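Local coordinates for protein NADH dehydrogenase, putative (Plasmodium falciparum, PDB 5JWC) that probably passes electrons from NADH to ubiquinone through a bound flavin, as a type II NADH dehydrogenase, and binds the quinolone inhibitor RYL-552, at residues G39-L44 / C82-R87; N61-T66 / L495-K500; C71-T76 / Y153-I158. All coordinates share one frame; numbering follows the deposited sequence.

All three contacts are buried. Interactions 1 and 2 lie close together, their centres about 7 Å apart, and share the two-stranded antiparallel sheet of 62-64 and 83-85: interaction 1 sets it against the helix beneath the FAD pyrophosphate, interaction 2 against the C-terminal region. Both rest on phenylalanine rings, and each places one polar atom on FAD. Interaction 3 is smaller, aliphatic and without aromatic rings across its interface. It is nested in the loop closed by interaction 2, their centres about 15 Å apart, and borders an inhibitor. Thr64 and Asp157 tie these two by a hydrogen bond, while Ile158 packs on Cys82 and Thr83 of interaction 1.

Interaction 1: residues G39-L44 / C82-R87. With FAD (flavin-adenine dinucleotide), chain C.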
loop_
_atom_site.group_PDB
_atom_site.type_symbol
_atom_site.label_atom_id
_atom_site.label_comp_id
_atom_site.label_asym_id
_atom_site.label_seq_id
_atom_site.Cartn_x
_atom_site.Cartn_y
_atom_site.Cartn_z
ATOM N N GLY A 39 -16.848 15.524 8.540
ATOM C CA GLY A 39 -18.117 16.189 8.333
ATOM C C GLY A 39 -18.881 15.642 7.137
ATOM O O GLY A 39 -20.024 15.186 7.264
ATOM N N GLY A 40 -18.242 15.699 5.970
ATOM C CA GLY A 40 -18.896 15.341 4.723
ATOM C C GLY A 40 -19.394 13.913 4.708
ATOM O O GLY A 40 -20.553 13.665 4.376
ATOM N N PHE A 41 -18.524 12.974 5.075
ATOM C CA PHE A 41 -18.868 11.553 5.077
ATOM C C PHE A 41 -19.953 11.229 6.098
ATOM O O PHE A 41 -20.894 10.479 5.796
ATOM C CB PHE A 41 -17.605 10.692 5.336
ATOM C CG PHE A 41 -17.830 9.194 5.225
ATOM C CD1 PHE A 41 -18.370 8.636 4.087
ATOM C CD2 PHE A 41 -17.495 8.353 6.271
ATOM C CE1 PHE A 41 -18.570 7.246 3.989
ATOM C CE2 PHE A 41 -17.683 6.962 6.182
ATOM C CZ PHE A 41 -18.220 6.415 5.030
ATOM N N ASN A 42 -19.860 11.762 7.314
ATOM C CA ASN A 42 -20.922 11.425 8.258
ATOM C C ASN A 42 -22.254 12.077 7.870
ATOM O O ASN A 42 -23.307 11.546 8.171
ATOM C CB ASN A 42 -20.532 11.783 9.692
ATOM C CG ASN A 42 -19.547 10.789 10.266
ATOM O OD1 ASN A 42 -19.920 9.700 10.659
ATOM N ND2 ASN A 42 -18.280 11.143 10.258
ATOM N N PHE A 43 -22.211 13.199 7.175
ATOM C CA PHE A 43 -23.456 13.773 6.668
ATOM C C PHE A 43 -24.081 12.789 5.662
ATOM O O PHE A 43 -25.289 12.501 5.701
ATOM C CB PHE A 43 -23.189 15.128 6.016
ATOM C CG PHE A 43 -24.449 15.874 5.611
ATOM C CD1 PHE A 43 -24.971 16.872 6.426
ATOM C CD2 PHE A 43 -25.087 15.590 4.408
ATOM C CE1 PHE A 43 -26.130 17.592 6.049
ATOM C CE2 PHE A 43 -26.244 16.281 4.022
ATOM C CZ PHE A 43 -26.764 17.287 4.847
ATOM N N LEU A 44 -23.243 12.289 4.756
ATOM C CA LEU A 44 -23.655 11.307 3.762
ATOM C C LEU A 44 -24.236 10.054 4.421
ATOM O O LEU A 44 -25.238 9.510 3.959
ATOM C CB LEU A 44 -22.462 10.923 2.862
ATOM C CG LEU A 44 -22.748 10.002 1.668
ATOM C CD1 LEU A 44 -23.373 10.822 0.523
ATOM C CD2 LEU A 44 -21.483 9.248 1.189
ATOM N N CYS A 82 -8.045 2.260 8.391
ATOM C CA CYS A 82 -8.083 3.720 8.458
ATOM C C CYS A 82 -8.863 4.421 7.343
ATOM O O CYS A 82 -8.870 5.657 7.279
ATOM C CB CYS A 82 -6.657 4.274 8.431
ATOM S SG CYS A 82 -5.595 3.723 9.729
ATOM N N THR A 83 -9.478 3.659 6.443
ATOM C CA THR A 83 -10.203 4.270 5.322
ATOM C C THR A 83 -11.568 3.640 5.104
ATOM O O THR A 83 -11.835 2.513 5.544
ATOM C CB THR A 83 -9.429 4.150 3.987
ATOM O OG1 THR A 83 -9.023 2.795 3.814
ATOM C CG2 THR A 83 -8.178 5.029 3.957
ATOM N N GLU A 84 -12.431 4.392 4.431
ATOM C CA GLU A 84 -13.680 3.859 3.883
ATOM C C GLU A 84 -13.843 4.408 2.471
ATOM O O GLU A 84 -13.686 5.610 2.255
ATOM C CB GLU A 84 -14.902 4.265 4.719
ATOM C CG GLU A 84 -14.834 3.931 6.196
ATOM C CD GLU A 84 -15.013 2.445 6.473
ATOM O OE1 GLU A 84 -15.014 2.046 7.659
ATOM O OE2 GLU A 84 -15.155 1.676 5.506
ATOM N N SER A 85 -14.162 3.549 1.511
ATOM C CA SER A 85 -14.459 4.024 0.160
ATOM C C SER A 85 -15.850 4.650 0.107
ATOM O O SER A 85 -16.828 4.026 0.497
ATOM C CB SER A 85 -14.376 2.873 -0.846
ATOM O OG SER A 85 -13.026 2.510 -1.090
ATOM N N ILE A 86 -15.937 5.873 -0.391
ATOM C CA ILE A 86 -17.214 6.574 -0.429
ATOM C C ILE A 86 -18.296 5.785 -1.175
ATOM O O ILE A 86 -19.426 5.670 -0.699
ATOM C CB ILE A 86 -17.072 7.940 -1.085
ATOM C CG1 ILE A 86 -16.067 8.798 -0.305
ATOM C CG2 ILE A 86 -18.437 8.644 -1.121
ATOM C CD1 ILE A 86 -16.430 8.988 1.152
ATOM N N ARG A 87 -17.948 5.212 -2.325
ATOM C CA ARG A 87 -18.972 4.535 -3.139
ATOM C C ARG A 87 -19.630 3.354 -2.441
ATOM O O ARG A 87 -20.736 2.966 -2.807
ATOM C CB ARG A 87 -18.395 4.094 -4.490
ATOM C CG ARG A 87 -18.053 5.278 -5.340
ATOM C CD ARG A 87 -17.774 4.925 -6.784
ATOM N NE ARG A 87 -17.447 6.134 -7.531
ATOM C CZ ARG A 87 -18.350 7.008 -7.985
ATOM N NH1 ARG A 87 -19.658 6.817 -7.774
ATOM N NH2 ARG A 87 -17.949 8.079 -8.652
HETATM P PA FAD C . -11.551 16.516 6.982
HETATM O O1A FAD C . -10.075 16.763 6.869
HETATM O O2A FAD C . -11.905 15.308 7.774
HETATM O O5B FAD C . -12.218 16.435 5.518
HETATM C C5B FAD C . -12.069 17.470 4.573
HETATM C C4B FAD C . -12.453 16.878 3.228
HETATM O O4B FAD C . -12.583 17.919 2.280
HETATM C C3B FAD C . -11.376 15.922 2.706
HETATM O O3B FAD C . -12.012 14.815 2.105
HETATM C C2B FAD C . -10.701 16.720 1.613
HETATM O O2B FAD C . -10.198 15.869 0.609
HETATM C C1B FAD C . -11.889 17.534 1.114
HETATM N N9A FAD C . -11.548 18.757 0.383
HETATM C C8A FAD C . -10.496 19.613 0.603
HETATM N N7A FAD C . -10.590 20.619 -0.302
HETATM C C5A FAD C . -11.675 20.416 -1.081
HETATM C C6A FAD C . -12.210 21.137 -2.137
HETATM N N6A FAD C . -11.671 22.302 -2.497
HETATM N N1A FAD C . -13.358 20.679 -2.743
HETATM C C2A FAD C . -13.960 19.515 -2.303
HETATM N N3A FAD C . -13.418 18.800 -1.252
HETATM C C4A FAD C . -12.288 19.246 -0.660
HETATM N N1 FAD C . -10.080 14.656 16.157
HETATM C C2 FAD C . -10.640 14.075 17.263
HETATM O O2 FAD C . -11.738 14.457 17.651
HETATM N N3 FAD C . -9.991 13.053 17.935
HETATM C C4 FAD C . -8.775 12.586 17.513
HETATM O O4 FAD C . -8.226 11.662 18.130
HETATM C C4X FAD C . -8.200 13.157 16.384
HETATM N N5 FAD C . -6.979 12.723 15.920
HETATM C C5X FAD C . -6.427 13.311 14.788
HETATM C C6 FAD C . -5.211 12.862 14.306
HETATM C C7 FAD C . -4.633 13.432 13.177
HETATM C C7M FAD C . -3.297 12.915 12.696
HETATM C C8 FAD C . -5.290 14.457 12.509
HETATM C C8M FAD C . -4.685 15.089 11.291
HETATM C C9 FAD C . -6.520 14.911 12.991
HETATM C C9A FAD C . -7.093 14.336 14.123
HETATM N N10 FAD C . -8.315 14.774 14.603
HETATM C C10 FAD C . -8.864 14.188 15.713
HETATM C "C1'" FAD C . -9.042 15.914 13.953
HETATM C "C2'" FAD C . -9.989 15.540 12.841
HETATM O "O2'" FAD C . -9.284 14.820 11.869
HETATM C "C3'" FAD C . -10.468 16.832 12.204
HETATM O "O3'" FAD C . -11.011 17.699 13.173
HETATM C "C4'" FAD C . -11.514 16.443 11.174
HETATM O "O4'" FAD C . -10.810 15.871 10.101
HETATM C "C5'" FAD C . -12.343 17.623 10.693
HETATM O "O5'" FAD C . -13.318 17.116 9.807
HETATM P P FAD C . -13.630 17.898 8.433
HETATM O O1P FAD C . -14.774 17.209 7.724
HETATM O O2P FAD C . -13.881 19.334 8.801
HETATM O O3P FAD C . -12.241 17.838 7.599
#
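The Phe41 ring is met obliquely by the CD1 methyl of Ile86 and by CB of Glu84, while Phe63 stacks on it and Phe89 meets it edge-to-face. Its CD1 lies 3.5 Å from CD1 of Ile86, the two side chains running past each other in opposite directions. CZ of Phe41 is 4.0 Å from CB of Glu84. The Glu84 chain then bends at chi2 (-74°) and turns its carboxylate away, where Ser501 and Ser498 hydrogen-bond OE1, so only the aliphatic part serves the ring. One turn further along the helix, Leu44 CD2 rests 3.9 Å from the other branch of Ile86, CG2. At the start of 39-44, Gly39 N donates to O1P of FAD over 2.8 Å at 163°. An amide near a helix N-terminus gripping a dinucleotide phosphate, with Gly40 in a probable GxGxxG sequence, is the hallmark of a Rossmann-type FAD-binding fold.

Interaction 2: residues N61-T66 / L495-K500; sequences NYFTFT and LLLSWK. With FAD (flavin-adenine dinucleotide), chain C.
Phe65 and Leu496 face each other with CA atoms 7.8 Å apart, where strand 62-64 runs into an inverse gamma turn centred on Phe65 and the opposing chain has just left helix 484-495. With CG of Phe65 anti to its own amide nitrogen (chi1 -161°), the ring extends across to this second segment. The CD2 methyl of Leu496 sits squarely over the ring's middle, 3.7 Å from the centroid and only 2° off the normal, a well-formed CH-pi contact. Leu495 works at the rim instead: its CB lies in the ring plane, 4.0 Å from Phe65 CZ, and its carbonyl O approaches Phe65 CE1 to 3.5 Å at the edge. Two residues earlier on the strand, Phe63 directs CE2 to CD1 of Leu497 at 3.6 Å, the two side chains crossing nearly at right angles. Leu497 also reaches Phe41 and Asn42 of helix 38-46. Beyond it, Ser498 is the N-cap of helix 499-515, its OG accepting from the amide of Ser501. On the flavin side, Thr66 OG1 and FAD O2' are 2.6 Å apart in a hydrogen bond that either hydroxyl could donate, and Trp38 NE1 bonds the same OG1. The direct contact is therefore largely apolar: three consecutive leucines hold the C-terminal region to the strand and the turn after it by dispersion and CH-pi contacts. Polar bonds lie beside it: Ser498 OG to Glu84 OE1 and Lys500 NZ to Thr83 O and Asn80 O reach strand 83-85 and its approach, while Thr66 bonds the ribityl hydroxyl, two partners probably fixing its rotation.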
loop_
_atom_site.group_PDB
_atom_site.type_symbol
_atom_site.label_atom_id
_atom_site.label_comp_id
_atom_site.label_asym_id
_atom_site.label_seq_id
_atom_site.Cartn_x
_atom_site.Cartn_y
_atom_site.Cartn_z
ATOM N N ASN A 61 -11.564 10.042 -2.888
ATOM C CA ASN A 61 -12.739 9.179 -3.001
ATOM C C ASN A 61 -12.845 8.174 -1.855
ATOM O O ASN A 61 -13.570 7.182 -1.937
ATOM C CB ASN A 61 -12.775 8.487 -4.369
ATOM C CG ASN A 61 -11.844 7.319 -4.458
ATOM O OD1 ASN A 61 -10.756 7.340 -3.890
ATOM N ND2 ASN A 61 -12.265 6.286 -5.177
ATOM N N TYR A 62 -12.143 8.458 -0.767
ATOM C CA TYR A 62 -12.286 7.672 0.450
ATOM C C TYR A 62 -12.368 8.614 1.652
ATOM O O TYR A 62 -11.921 9.742 1.575
ATOM C CB TYR A 62 -11.112 6.684 0.609
ATOM C CG TYR A 62 -9.766 7.370 0.498
ATOM C CD1 TYR A 62 -9.108 7.850 1.630
ATOM C CD2 TYR A 62 -9.166 7.568 -0.738
ATOM C CE1 TYR A 62 -7.900 8.476 1.543
ATOM C CE2 TYR A 62 -7.926 8.207 -0.839
ATOM C CZ TYR A 62 -7.309 8.663 0.312
ATOM O OH TYR A 62 -6.099 9.315 0.237
ATOM N N PHE A 63 -12.949 8.129 2.747
ATOM C CA PHE A 63 -12.941 8.810 4.043
ATOM C C PHE A 63 -11.711 8.344 4.814
ATOM O O PHE A 63 -11.374 7.162 4.765
ATOM C CB PHE A 63 -14.230 8.492 4.818
ATOM C CG PHE A 63 -14.117 8.639 6.330
ATOM C CD1 PHE A 63 -14.219 9.892 6.939
ATOM C CD2 PHE A 63 -13.933 7.513 7.142
ATOM C CE1 PHE A 63 -14.141 10.025 8.335
ATOM C CE2 PHE A 63 -13.845 7.638 8.526
ATOM C CZ PHE A 63 -13.954 8.892 9.120
ATOM N N THR A 64 -11.049 9.259 5.523
ATOM C CA THR A 64 -9.884 8.902 6.334
ATOM C C THR A 64 -10.199 8.958 7.818
ATOM O O THR A 64 -10.580 10.017 8.336
ATOM C CB THR A 64 -8.706 9.842 6.056
ATOM O OG1 THR A 64 -8.349 9.744 4.671
ATOM C CG2 THR A 64 -7.477 9.495 6.960
ATOM N N PHE A 65 -10.047 7.825 8.490
ATOM C CA PHE A 65 -10.229 7.762 9.937
ATOM C C PHE A 65 -8.981 8.350 10.620
ATOM O O PHE A 65 -8.109 7.618 11.101
ATOM C CB PHE A 65 -10.502 6.312 10.384
ATOM C CG PHE A 65 -11.133 6.199 11.759
ATOM C CD1 PHE A 65 -12.510 6.223 11.919
ATOM C CD2 PHE A 65 -10.331 6.071 12.893
ATOM C CE1 PHE A 65 -13.081 6.132 13.195
ATOM C CE2 PHE A 65 -10.896 5.973 14.162
ATOM C CZ PHE A 65 -12.276 6.010 14.310
ATOM N N THR A 66 -8.908 9.683 10.662
ATOM C CA THR A 66 -7.692 10.393 11.087
ATOM C C THR A 66 -7.099 10.024 12.462
ATOM O O THR A 66 -5.878 10.038 12.612
ATOM C CB THR A 66 -7.925 11.922 11.072
ATOM O OG1 THR A 66 -9.120 12.232 11.790
ATOM C CG2 THR A 66 -8.092 12.417 9.634
ATOM N N LEU A 495 -15.876 3.196 17.555
ATOM C CA LEU A 495 -15.883 4.433 16.773
ATOM C C LEU A 495 -15.709 4.187 15.263
ATOM O O LEU A 495 -16.134 5.009 14.443
ATOM C CB LEU A 495 -14.809 5.400 17.288
ATOM C CG LEU A 495 -15.012 5.810 18.761
ATOM C CD1 LEU A 495 -13.916 6.766 19.224
ATOM C CD2 LEU A 495 -16.403 6.441 18.968
ATOM N N LEU A 496 -15.119 3.052 14.891
ATOM C CA LEU A 496 -14.962 2.729 13.475
ATOM C C LEU A 496 -16.347 2.667 12.782
ATOM O O LEU A 496 -17.329 2.302 13.403
ATOM C CB LEU A 496 -14.190 1.416 13.325
ATOM C CG LEU A 496 -12.707 1.503 13.681
ATOM C CD1 LEU A 496 -12.082 0.106 13.706
ATOM C CD2 LEU A 496 -11.950 2.438 12.698
ATOM N N LEU A 497 -16.415 3.048 11.508
ATOM C CA LEU A 497 -17.717 3.290 10.859
ATOM C C LEU A 497 -18.245 2.138 9.998
ATOM O O LEU A 497 -19.263 2.294 9.314
ATOM C CB LEU A 497 -17.629 4.556 10.014
ATOM C CG LEU A 497 -17.317 5.774 10.898
ATOM C CD1 LEU A 497 -17.087 6.983 10.040
ATOM C CD2 LEU A 497 -18.481 6.030 11.868
ATOM N N SER A 498 -17.566 0.991 10.019
ATOM C CA SER A 498 -18.062 -0.183 9.301
ATOM C C SER A 498 -17.540 -1.459 9.941
ATOM O O SER A 498 -16.511 -1.443 10.620
ATOM C CB SER A 498 -17.653 -0.147 7.828
ATOM O OG SER A 498 -16.262 -0.361 7.702
ATOM N N TRP A 499 -18.246 -2.562 9.709
ATOM C CA TRP A 499 -17.785 -3.870 10.163
ATOM C C TRP A 499 -16.501 -4.303 9.460
ATOM O O TRP A 499 -15.674 -4.974 10.061
ATOM C CB TRP A 499 -18.888 -4.915 9.961
ATOM C CG TRP A 499 -20.035 -4.688 10.893
ATOM C CD1 TRP A 499 -21.282 -4.215 10.574
ATOM C CD2 TRP A 499 -20.025 -4.866 12.314
ATOM N NE1 TRP A 499 -22.049 -4.115 11.710
ATOM C CE2 TRP A 499 -21.301 -4.514 12.791
ATOM C CE3 TRP A 499 -19.063 -5.315 13.226
ATOM C CZ2 TRP A 499 -21.639 -4.583 14.139
ATOM C CZ3 TRP A 499 -19.400 -5.385 14.565
ATOM C CH2 TRP A 499 -20.677 -5.016 15.009
ATOM N N LYS A 500 -16.337 -3.930 8.192
ATOM C CA LYS A 500 -15.093 -4.184 7.468
ATOM C C LYS A 500 -13.887 -3.614 8.246
ATOM O O LYS A 500 -12.897 -4.301 8.478
ATOM C CB LYS A 500 -15.159 -3.566 6.052
ATOM C CG LYS A 500 -13.907 -3.786 5.182
ATOM C CD LYS A 500 -12.861 -2.673 5.369
ATOM C CE LYS A 500 -13.420 -1.294 4.984
ATOM N NZ LYS A 500 -12.457 -0.190 5.328
HETATM P PA FAD C . -11.551 16.516 6.982
HETATM O O1A FAD C . -10.075 16.763 6.869
HETATM O O2A FAD C . -11.905 15.308 7.774
HETATM O O5B FAD C . -12.218 16.435 5.518
HETATM C C5B FAD C . -12.069 17.470 4.573
HETATM C C4B FAD C . -12.453 16.878 3.228
HETATM O O4B FAD C . -12.583 17.919 2.280
HETATM C C3B FAD C . -11.376 15.922 2.706
HETATM O O3B FAD C . -12.012 14.815 2.105
HETATM C C2B FAD C . -10.701 16.720 1.613
HETATM O O2B FAD C . -10.198 15.869 0.609
HETATM C C1B FAD C . -11.889 17.534 1.114
HETATM N N9A FAD C . -11.548 18.757 0.383
HETATM C C8A FAD C . -10.496 19.613 0.603
HETATM N N7A FAD C . -10.590 20.619 -0.302
HETATM C C5A FAD C . -11.675 20.416 -1.081
HETATM C C6A FAD C . -12.210 21.137 -2.137
HETATM N N6A FAD C . -11.671 22.302 -2.497
HETATM N N1A FAD C . -13.358 20.679 -2.743
HETATM C C2A FAD C . -13.960 19.515 -2.303
HETATM N N3A FAD C . -13.418 18.800 -1.252
HETATM C C4A FAD C . -12.288 19.246 -0.660
HETATM N N1 FAD C . -10.080 14.656 16.157
HETATM C C2 FAD C . -10.640 14.075 17.263
HETATM O O2 FAD C . -11.738 14.457 17.651
HETATM N N3 FAD C . -9.991 13.053 17.935
HETATM C C4 FAD C . -8.775 12.586 17.513
HETATM O O4 FAD C . -8.226 11.662 18.130
HETATM C C4X FAD C . -8.200 13.157 16.384
HETATM N N5 FAD C . -6.979 12.723 15.920
HETATM C C5X FAD C . -6.427 13.311 14.788
HETATM C C6 FAD C . -5.211 12.862 14.306
HETATM C C7 FAD C . -4.633 13.432 13.177
HETATM C C7M FAD C . -3.297 12.915 12.696
HETATM C C8 FAD C . -5.290 14.457 12.509
HETATM C C8M FAD C . -4.685 15.089 11.291
HETATM C C9 FAD C . -6.520 14.911 12.991
HETATM C C9A FAD C . -7.093 14.336 14.123
HETATM N N10 FAD C . -8.315 14.774 14.603
HETATM C C10 FAD C . -8.864 14.188 15.713
HETATM C "C1'" FAD C . -9.042 15.914 13.953
HETATM C "C2'" FAD C . -9.989 15.540 12.841
HETATM O "O2'" FAD C . -9.284 14.820 11.869
HETATM C "C3'" FAD C . -10.468 16.832 12.204
HETATM O "O3'" FAD C . -11.011 17.699 13.173
HETATM C "C4'" FAD C . -11.514 16.443 11.174
HETATM O "O4'" FAD C . -10.810 15.871 10.101
HETATM C "C5'" FAD C . -12.343 17.623 10.693
HETATM O "O5'" FAD C . -13.318 17.116 9.807
HETATM P P FAD C . -13.630 17.898 8.433
HETATM O O1P FAD C . -14.774 17.209 7.724
HETATM O O2P FAD C . -13.881 19.334 8.801
HETATM O O3P FAD C . -12.241 17.838 7.599
#

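Interaction 3: residues C71-T76 / Y153-I158; sequences CLCSGT and YFVKDI. With 4W0 (5-fluoro-3-methyl-2-{4-[4-(trifluoromethoxy)benzyl]phenyl}quinolin-4(1H)-one), chain L.
Leu72 lies between Ile158 and the bound quinolone. Its CB points toward 153-158, on a chi1 of -145° that departs from a staggered position; CG then forks between protein and inhibitor. CD2 lies 3.7 Å from the CD1 methyl of Ile158 and 4.2 Å from its CG2, whereas CD1 approaches the fluorinated quinolone at its C1, 3.8 Å away. The same aromatic ring also meets backbone: Leu72 O is 3.5 Å from C1 of 4W0 and Gly75 CA 3.4 Å from its C6. Gly75 has left the helix at a phi (88°) where a CB would press on the carbonyl O of Ser74, so the backbone calls for glycine, leaving CA against the inhibitor ring. Cys73 SG meets Val155 CG1 at 4.4 Å, and Val155 belongs to the FAD pocket, its side chain about 5 Å from the cofactor. Within 153-158, Asp157 OD1 accepts the amide of Ile158 at 2.7 Å and also bonds Thr64 OG1, while OD2 forms a salt bridge with Arg60; these probably help hold the turn into helix 158-174. The inhibitor also hydrogen-bonds Asn80 ND2 of the second subunit, so the end of helix 69-74 forms one wall of an inhibitor site shared between subunits.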
loop_
_atom_site.group_PDB
_atom_site.type_symbol
_atom_site.label_atom_id
_atom_site.label_comp_id
_atom_site.label_asym_id
_atom_site.label_seq_id
_atom_site.Cartn_x
_atom_site.Cartn_y
_atom_site.Cartn_z
ATOM N N CYS A 71 -0.809 5.305 14.015
ATOM C CA CYS A 71 -0.608 3.846 13.957
ATOM C C CYS A 71 -0.107 3.375 12.604
ATOM O O CYS A 71 0.572 2.363 12.492
ATOM C CB CYS A 71 -1.902 3.126 14.284
ATOM S SG CYS A 71 -2.396 3.312 15.993
ATOM N N LEU A 72 -0.453 4.131 11.574
ATOM C CA LEU A 72 -0.042 3.829 10.218
ATOM C C LEU A 72 1.433 4.149 9.996
ATOM O O LEU A 72 2.116 3.429 9.258
ATOM C CB LEU A 72 -0.920 4.615 9.241
ATOM C CG LEU A 72 -1.350 4.071 7.897
ATOM C CD1 LEU A 72 -1.867 2.634 7.978
ATOM C CD2 LEU A 72 -2.420 5.028 7.332
ATOM N N CYS A 73 1.922 5.224 10.625
ATOM C CA CYS A 73 3.339 5.594 10.535
ATOM C C CYS A 73 4.287 4.480 10.969
ATOM O O CYS A 73 5.377 4.339 10.421
ATOM C CB CYS A 73 3.652 6.854 11.377
ATOM S SG CYS A 73 2.804 8.349 10.843
ATOM N N SER A 74 3.886 3.684 11.948
ATOM C CA SER A 74 4.784 2.662 12.484
ATOM C C SER A 74 4.439 1.297 11.923
ATOM O O SER A 74 5.196 0.340 12.087
ATOM C CB SER A 74 4.683 2.601 14.004
ATOM O OG SER A 74 3.333 2.334 14.353
ATOM N N GLY A 75 3.254 1.213 11.326
ATOM C CA GLY A 75 2.726 -0.038 10.817
ATOM C C GLY A 75 1.939 -0.841 11.839
ATOM O O GLY A 75 1.664 -2.015 11.622
ATOM N N THR A 76 1.564 -0.223 12.956
ATOM C CA THR A 76 0.742 -0.915 13.953
ATOM C C THR A 76 -0.640 -1.306 13.389
ATOM O O THR A 76 -1.189 -2.356 13.726
ATOM C CB THR A 76 0.557 -0.046 15.231
ATOM O OG1 THR A 76 1.801 0.047 15.935
ATOM C CG2 THR A 76 -0.482 -0.650 16.163
ATOM N N TYR A 153 8.051 16.334 6.836
ATOM C CA TYR A 153 6.917 15.471 6.497
ATOM C C TYR A 153 5.696 15.846 7.346
ATOM O O TYR A 153 5.780 15.869 8.578
ATOM C CB TYR A 153 7.275 13.998 6.730
ATOM C CG TYR A 153 8.278 13.466 5.733
ATOM C CD1 TYR A 153 7.882 12.618 4.702
ATOM C CD2 TYR A 153 9.616 13.822 5.812
ATOM C CE1 TYR A 153 8.788 12.144 3.784
ATOM C CE2 TYR A 153 10.533 13.346 4.898
ATOM C CZ TYR A 153 10.114 12.507 3.888
ATOM O OH TYR A 153 11.018 12.038 2.971
ATOM N N PHE A 154 4.569 16.124 6.694
ATOM C CA PHE A 154 3.335 16.415 7.414
ATOM C C PHE A 154 2.628 15.118 7.808
ATOM O O PHE A 154 2.980 14.047 7.311
ATOM C CB PHE A 154 2.405 17.281 6.565
ATOM C CG PHE A 154 2.997 18.606 6.179
ATOM C CD1 PHE A 154 3.941 19.217 6.984
ATOM C CD2 PHE A 154 2.599 19.246 5.014
ATOM C CE1 PHE A 154 4.494 20.447 6.635
ATOM C CE2 PHE A 154 3.147 20.475 4.658
ATOM C CZ PHE A 154 4.100 21.073 5.474
ATOM N N VAL A 155 1.635 15.221 8.697
ATOM C CA VAL A 155 0.863 14.067 9.131
ATOM C C VAL A 155 -0.613 14.362 9.054
ATOM O O VAL A 155 -1.274 14.446 10.088
ATOM C CB VAL A 155 1.165 13.650 10.595
ATOM C CG1 VAL A 155 0.759 12.191 10.830
ATOM C CG2 VAL A 155 2.594 13.827 10.909
ATOM N N LYS A 156 -1.157 14.525 7.859
ATOM C CA LYS A 156 -2.556 14.924 7.814
ATOM C C LYS A 156 -3.449 13.890 7.142
ATOM O O LYS A 156 -4.653 13.864 7.390
ATOM C CB LYS A 156 -2.706 16.281 7.132
ATOM C CG LYS A 156 -3.336 17.328 8.064
ATOM C CD LYS A 156 -4.071 18.386 7.277
ATOM C CE LYS A 156 -5.274 17.747 6.629
ATOM N NZ LYS A 156 -6.427 18.615 6.542
ATOM N N ASP A 157 -2.872 13.026 6.310
ATOM C CA ASP A 157 -3.707 12.066 5.586
ATOM C C ASP A 157 -2.964 10.747 5.372
ATOM O O ASP A 157 -1.800 10.603 5.753
ATOM C CB ASP A 157 -4.165 12.657 4.237
ATOM C CG ASP A 157 -5.578 12.211 3.836
ATOM O OD1 ASP A 157 -5.979 11.046 4.118
ATOM O OD2 ASP A 157 -6.296 13.051 3.237
ATOM N N ILE A 158 -3.657 9.779 4.789
ATOM C CA ILE A 158 -3.086 8.457 4.583
ATOM C C ILE A 158 -1.722 8.531 3.890
ATOM O O ILE A 158 -0.753 7.913 4.348
ATOM C CB ILE A 158 -4.039 7.584 3.749
ATOM C CG1 ILE A 158 -5.383 7.439 4.467
ATOM C CG2 ILE A 158 -3.413 6.222 3.482
ATOM C CD1 ILE A 158 -5.316 6.620 5.732
HETATM C C1 4W0 L . 1.316 0.657 7.348
HETATM C C2 4W0 L . 1.796 0.598 6.034
HETATM C C3 4W0 L . 1.824 -0.652 5.381
HETATM C C4 4W0 L . 1.368 -1.834 6.001
HETATM C C5 4W0 L . 0.890 -1.757 7.310
HETATM C C6 4W0 L . 0.853 -0.528 7.977
HETATM O O1 4W0 L . 8.460 -0.520 -4.853
HETATM C C7 4W0 L . 1.397 -3.156 5.277
HETATM C C8 4W0 L . 1.895 -3.203 3.916
HETATM C C9 4W0 L . 2.372 -1.940 3.304
HETATM C C10 4W0 L . 2.838 -1.814 1.896
HETATM C C11 4W0 L . 1.865 -2.157 0.962
HETATM C C12 4W0 L . 2.135 -2.072 -0.380
HETATM C C13 4W0 L . 3.362 -1.599 -0.765
HETATM C C14 4W0 L . 4.333 -1.206 0.149
HETATM C C15 4W0 L . 4.059 -1.311 1.506
HETATM O O2 4W0 L . 1.022 -4.185 5.805
HETATM N N 4W0 L . 2.317 -0.696 4.005
HETATM C C16 4W0 L . 3.520 -1.514 -2.253
HETATM C C17 4W0 L . 4.849 -1.276 -2.890
HETATM C C18 4W0 L . 5.895 -2.172 -2.732
HETATM C C19 4W0 L . 7.097 -1.926 -3.386
HETATM C C20 4W0 L . 7.239 -0.795 -4.187
HETATM C C21 4W0 L . 6.173 0.084 -4.342
HETATM C C22 4W0 L . 4.973 -0.158 -3.696
HETATM C C23 4W0 L . 1.909 -4.538 3.198
HETATM F F1 4W0 L . 0.462 -2.858 7.913
HETATM C C24 4W0 L . 9.619 -0.188 -4.095
HETATM F F2 4W0 L . 9.251 0.530 -3.026
HETATM F F3 4W0 L . 10.522 0.494 -4.839
HETATM F F4 4W0 L . 10.228 -1.322 -3.709
#